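Local coordinates for integral membrane indolylacetylinositol arabinosyltransferase EmbC (Mycolicibacterium smegmatis, PDB 7BVE), which probably transfers arabinose units to build the arabinan polymers of the mycobacterial cell wall, as an integral protein of the cell membrane, at residues 69-74 with 140-145; 124-129 with 152-157. One frame throughout, in Å; residues are numbered along the deposited sequence.

Contact 1 (69-74 with 140-145); sequences TVTVPC and YLTFTA
Val70 and Phe143 face each other as a hydrogen-bonded antiparallel pair, and their side chains cross obliquely on the buried face of the sheet. CG1 of Val70 takes the crowded position between its own N and C (chi1 61°), which brings it 3.7 Å from Phe143 CB, with CD2 of the ring equally near. The Phe143 ring, its CG anti to the backbone N, reaches on to Leu107 of strand 107-112, and Val70 likewise touches Leu92 of strand 90-93, both strands of a separate four-stranded sheet. Farther along this face Val72 and Leu141 meet through their beta carbons, CB to CB 3.9 Å. Beta-branched valines and flat or branched apolar groups suit such a face, since they fill the layer between two sheets.

The other face carries threonines. Thr69 and Thr144 form a non-hydrogen-bonded pair with side chains alongside one another, pointing the same way, and Thr71 CG2 lies 3.6 Å from Tyr140 CD1. Threonine favours extended backbone while offering a hydroxyl to a partly exposed surface.

The backbones are joined at Val70: Phe143 N gives a 3.0 Å bond to Val70 O, arriving nearly along the C=O axis, whereas the return bond from Val70 N to Phe143 O is weak at 3.3 Å. The pairing is thus amphipathic: the apolar face joins the interior of the concanavalin-like domain, and the hydroxyl-bearing one is its more polar side.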
loop_
_atom_site.group_PDB
_atom_site.type_symbol
_atom_site.label_atom_id
_atom_site.label_comp_id
_atom_site.label_asym_id
_atom_site.label_seq_id
_atom_site.Cartn_x
_atom_site.Cartn_y
_atom_site.Cartn_z
ATOM N N THR A 69 12.201 -37.677 -28.816
ATOM C CA THR A 69 12.844 -38.981 -28.968
ATOM C C THR A 69 14.111 -38.802 -29.791
ATOM O O THR A 69 14.028 -38.480 -30.977
ATOM C CB THR A 69 11.898 -39.976 -29.635
ATOM O OG1 THR A 69 10.768 -40.218 -28.790
ATOM C CG2 THR A 69 12.598 -41.288 -29.914
ATOM N N VAL A 70 15.267 -39.025 -29.180
ATOM C CA VAL A 70 16.542 -38.956 -29.881
ATOM C C VAL A 70 17.258 -40.292 -29.715
ATOM O O VAL A 70 17.107 -40.971 -28.698
ATOM C CB VAL A 70 17.378 -37.747 -29.382
ATOM C CG1 VAL A 70 17.692 -37.839 -27.932
ATOM C CG2 VAL A 70 18.653 -37.573 -30.170
ATOM N N THR A 71 17.982 -40.710 -30.757
ATOM C CA THR A 71 18.616 -42.028 -30.778
ATOM C C THR A 71 19.945 -41.898 -31.517
ATOM O O THR A 71 19.966 -41.910 -32.745
ATOM C CB THR A 71 17.707 -43.049 -31.449
ATOM O OG1 THR A 71 16.466 -43.122 -30.739
ATOM C CG2 THR A 71 18.343 -44.424 -31.459
ATOM N N VAL A 72 21.039 -41.797 -30.773
ATOM C CA VAL A 72 22.362 -41.560 -31.350
ATOM C C VAL A 72 23.128 -42.875 -31.443
ATOM O O VAL A 72 23.135 -43.641 -30.473
ATOM C CB VAL A 72 23.139 -40.535 -30.512
ATOM C CG1 VAL A 72 24.507 -40.303 -31.079
ATOM C CG2 VAL A 72 22.381 -39.238 -30.434
ATOM N N PRO A 73 23.785 -43.189 -32.561
ATOM C CA PRO A 73 24.639 -44.384 -32.599
ATOM C C PRO A 73 25.964 -44.213 -31.861
ATOM O O PRO A 73 26.183 -43.212 -31.177
ATOM C CB PRO A 73 24.854 -44.609 -34.099
ATOM C CG PRO A 73 24.688 -43.282 -34.701
ATOM C CD PRO A 73 23.647 -42.576 -33.889
ATOM N N CYS A 74 26.851 -45.203 -31.979
ATOM C CA CYS A 74 28.134 -45.196 -31.283
ATOM C C CYS A 74 29.205 -44.392 -32.012
ATOM O O CYS A 74 29.886 -43.564 -31.402
ATOM C CB CYS A 74 28.628 -46.628 -31.087
ATOM S SG CYS A 74 28.903 -47.552 -32.607
ATOM N N TYR A 140 23.446 -47.922 -29.296
ATOM C CA TYR A 140 22.516 -46.805 -29.366
ATOM C C TYR A 140 22.724 -45.898 -28.165
ATOM O O TYR A 140 23.500 -46.196 -27.258
ATOM C CB TYR A 140 21.059 -47.274 -29.409
ATOM C CG TYR A 140 20.670 -48.032 -30.651
ATOM C CD1 TYR A 140 20.415 -47.367 -31.837
ATOM C CD2 TYR A 140 20.552 -49.412 -30.631
ATOM C CE1 TYR A 140 20.059 -48.053 -32.976
ATOM C CE2 TYR A 140 20.197 -50.110 -31.760
ATOM C CZ TYR A 140 19.951 -49.425 -32.931
ATOM O OH TYR A 140 19.595 -50.118 -34.065
ATOM N N LEU A 141 22.029 -44.770 -28.197
ATOM C CA LEU A 141 21.902 -43.840 -27.084
ATOM C C LEU A 141 20.443 -43.401 -27.004
ATOM O O LEU A 141 20.103 -42.229 -27.171
ATOM C CB LEU A 141 22.898 -42.688 -27.214
ATOM C CG LEU A 141 23.020 -41.570 -26.169
ATOM C CD1 LEU A 141 23.083 -42.143 -24.792
ATOM C CD2 LEU A 141 24.253 -40.736 -26.446
ATOM N N THR A 142 19.557 -44.387 -26.905
ATOM C CA THR A 142 18.119 -44.161 -26.844
ATOM C C THR A 142 17.747 -43.230 -25.693
ATOM O O THR A 142 18.237 -43.373 -24.573
ATOM C CB THR A 142 17.411 -45.504 -26.685
ATOM O OG1 THR A 142 17.827 -46.383 -27.734
ATOM C CG2 THR A 142 15.913 -45.340 -26.757
ATOM N N PHE A 143 16.920 -42.234 -25.996
ATOM C CA PHE A 143 16.453 -41.268 -25.016
ATOM C C PHE A 143 15.011 -40.918 -25.349
ATOM O O PHE A 143 14.635 -40.885 -26.520
ATOM C CB PHE A 143 17.339 -40.020 -25.012
ATOM C CG PHE A 143 16.870 -38.944 -24.088
ATOM C CD1 PHE A 143 17.138 -39.003 -22.741
ATOM C CD2 PHE A 143 16.149 -37.870 -24.572
ATOM C CE1 PHE A 143 16.699 -38.009 -21.897
ATOM C CE2 PHE A 143 15.696 -36.896 -23.732
ATOM C CZ PHE A 143 15.977 -36.957 -22.399
ATOM N N THR A 144 14.203 -40.672 -24.319
ATOM C CA THR A 144 12.786 -40.386 -24.485
ATOM C C THR A 144 12.359 -39.426 -23.386
ATOM O O THR A 144 12.800 -39.549 -22.245
ATOM C CB THR A 144 11.953 -41.676 -24.426
ATOM O OG1 THR A 144 12.479 -42.636 -25.345
ATOM C CG2 THR A 144 10.525 -41.420 -24.822
ATOM N N ALA A 145 11.515 -38.455 -23.729
ATOM C CA ALA A 145 11.001 -37.511 -22.748
ATOM C C ALA A 145 9.495 -37.367 -22.894
ATOM O O ALA A 145 8.979 -37.279 -24.008
ATOM C CB ALA A 145 11.660 -36.143 -22.887
#

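Contact 2 (124-129 with 152-157); sequences PVVSAP and GEFVGL
The strands 124-129 and 152-155 run nearly parallel, at 16° and 6.5 Å between their axes at closest approach, yet they belong to different sheets and meet through side chains instead of shared backbone bonds. Phe154 is the centre of the contact. Its CG stands anti to its own carbonyl carbon (chi1 -72°), and the ring extends to the backbone of 124-129, where the methyl of Ala128 sits over one face. Ala128 CB is 3.8 Å from the centroid of the Phe154 ring and only 14° off its normal, a well-centred CH-pi contact. Alanine fits here because a single short methyl lets the ring lie close to the opposing main chain, with Ser127 N in the plane at its edge.

Val126 crosses the same ring obliquely and uses both branches: CG1 reaches Phe154 CE2 at 3.6 Å, and CG2 comes equally near Phe154 CD2. At the start of 152-157 Gly152 lets the chains approach, with Val125 CG1 3.6 Å from Gly152 N; a glycine presents bare backbone to the two valines. Beyond the turn Leu157 returns toward Ala128, its CD1 more loosely placed 4.5 Å from Ala128 CB, while Val133 of helix 130-133 adds to the apolar setting of Phe154.

Dispersion and CH-pi contacts therefore unite the two sheets here: one flat ring meets a methyl over its face and both branches of a valine, with no directional polar bond between the segments.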
loop_
_atom_site.group_PDB
_atom_site.type_symbol
_atom_site.label_atom_id
_atom_site.label_comp_id
_atom_site.label_asym_id
_atom_site.label_seq_id
_atom_site.Cartn_x
_atom_site.Cartn_y
_atom_site.Cartn_z
ATOM N N PRO A 124 21.640 -35.189 -14.009
ATOM C CA PRO A 124 22.090 -36.176 -14.971
ATOM C C PRO A 124 21.120 -37.343 -15.128
ATOM O O PRO A 124 20.466 -37.650 -14.226
ATOM C CB PRO A 124 23.413 -36.670 -14.405
ATOM C CG PRO A 124 23.776 -35.603 -13.426
ATOM C CD PRO A 124 22.461 -35.171 -12.826
ATOM N N VAL A 125 21.082 -37.957 -16.299
ATOM C CA VAL A 125 20.177 -39.106 -16.536
ATOM C C VAL A 125 21.014 -40.382 -16.664
ATOM O O VAL A 125 20.879 -41.218 -15.854
ATOM C CB VAL A 125 19.253 -38.816 -17.727
ATOM C CG1 VAL A 125 18.416 -39.999 -18.128
ATOM C CG2 VAL A 125 18.358 -37.639 -17.436
ATOM N N VAL A 126 21.963 -40.460 -17.560
ATOM C CA VAL A 126 22.772 -41.648 -17.795
ATOM C C VAL A 126 24.172 -41.187 -18.184
ATOM O O VAL A 126 24.364 -40.076 -18.676
ATOM C CB VAL A 126 22.119 -42.553 -18.873
ATOM C CG1 VAL A 126 22.256 -41.958 -20.257
ATOM C CG2 VAL A 126 22.636 -43.976 -18.809
ATOM N N SER A 127 25.168 -42.025 -17.902
ATOM C CA SER A 127 26.555 -41.684 -18.191
ATOM C C SER A 127 27.326 -42.963 -18.465
ATOM O O SER A 127 26.935 -44.045 -18.029
ATOM C CB SER A 127 27.198 -40.916 -17.037
ATOM O OG SER A 127 26.531 -39.692 -16.801
ATOM N N ALA A 128 28.440 -42.822 -19.184
ATOM C CA ALA A 128 29.299 -43.953 -19.521
ATOM C C ALA A 128 30.703 -43.485 -19.882
ATOM O O ALA A 128 30.864 -42.389 -20.432
ATOM C CB ALA A 128 28.711 -44.753 -20.681
ATOM N N PRO A 129 31.737 -44.274 -19.580
ATOM C CA PRO A 129 33.095 -43.906 -19.999
ATOM C C PRO A 129 33.252 -43.953 -21.510
ATOM O O PRO A 129 32.643 -44.775 -22.196
ATOM C CB PRO A 129 33.973 -44.957 -19.312
ATOM C CG PRO A 129 33.169 -45.416 -18.157
ATOM C CD PRO A 129 31.751 -45.395 -18.628
ATOM N N GLY A 152 16.956 -42.462 -20.304
ATOM C CA GLY A 152 18.047 -42.686 -21.229
ATOM C C GLY A 152 18.626 -44.074 -21.083
ATOM O O GLY A 152 18.472 -44.715 -20.053
ATOM N N GLU A 153 19.303 -44.534 -22.136
ATOM C CA GLU A 153 19.837 -45.892 -22.136
ATOM C C GLU A 153 20.968 -46.105 -23.131
ATOM O O GLU A 153 20.773 -45.920 -24.332
ATOM C CB GLU A 153 18.732 -46.899 -22.447
ATOM C CG GLU A 153 19.225 -48.329 -22.454
ATOM C CD GLU A 153 18.132 -49.330 -22.733
ATOM O OE1 GLU A 153 16.975 -48.908 -22.936
ATOM O OE2 GLU A 153 18.433 -50.539 -22.760
ATOM N N PHE A 154 22.136 -46.526 -22.655
ATOM C CA PHE A 154 23.223 -46.990 -23.516
ATOM C C PHE A 154 22.942 -48.448 -23.855
ATOM O O PHE A 154 23.104 -49.332 -23.013
ATOM C CB PHE A 154 24.577 -46.840 -22.833
ATOM C CG PHE A 154 25.059 -45.422 -22.706
ATOM C CD1 PHE A 154 25.722 -44.803 -23.753
ATOM C CD2 PHE A 154 24.878 -44.720 -21.533
ATOM C CE1 PHE A 154 26.188 -43.510 -23.635
ATOM C CE2 PHE A 154 25.336 -43.419 -21.411
ATOM C CZ PHE A 154 25.990 -42.814 -22.468
ATOM N N VAL A 155 22.524 -48.702 -25.091
ATOM C CA VAL A 155 22.065 -50.028 -25.493
ATOM C C VAL A 155 23.271 -50.852 -25.927
ATOM O O VAL A 155 23.773 -50.693 -27.038
ATOM C CB VAL A 155 21.025 -49.944 -26.612
ATOM C CG1 VAL A 155 20.524 -51.329 -26.980
ATOM C CG2 VAL A 155 19.884 -49.042 -26.202
ATOM N N GLY A 156 23.719 -51.757 -25.062
ATOM C CA GLY A 156 24.822 -52.629 -25.407
ATOM C C GLY A 156 25.782 -52.933 -24.277
ATOM O O GLY A 156 26.450 -53.970 -24.303
ATOM N N LEU A 157 25.870 -52.059 -23.280
ATOM C CA LEU A 157 26.820 -52.245 -22.193
ATOM C C LEU A 157 26.115 -52.179 -20.845
ATOM O O LEU A 157 24.988 -51.695 -20.725
ATOM C CB LEU A 157 27.960 -51.216 -22.277
ATOM C CG LEU A 157 27.760 -49.699 -22.245
ATOM C CD1 LEU A 157 27.790 -49.130 -20.844
ATOM C CD2 LEU A 157 28.847 -49.062 -23.064
#

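Contacts 1 and 2 lie with their centres about 10 Å apart in the concanavalin-like domain, and their segments alternate along the chain in the order 69-74, 124-129, 140-145, 152-157. Contact 1 is a pairing inside the larger antiparallel sheet; contact 2 packs that sheet against strand 123-129, an outermost strand of the four-stranded sheet. The successive strands 140-145 and 149-155 are neighbours that connect them: Thr142 O accepts a probable 2.9 Å hydrogen bond from Glu153 N, and Leu141 CD1 packs against Phe154 CE1 at 3.6 Å. Backbone pairing and sheet-to-sheet packing thus meet in one apolar interior, as in a beta-sandwich.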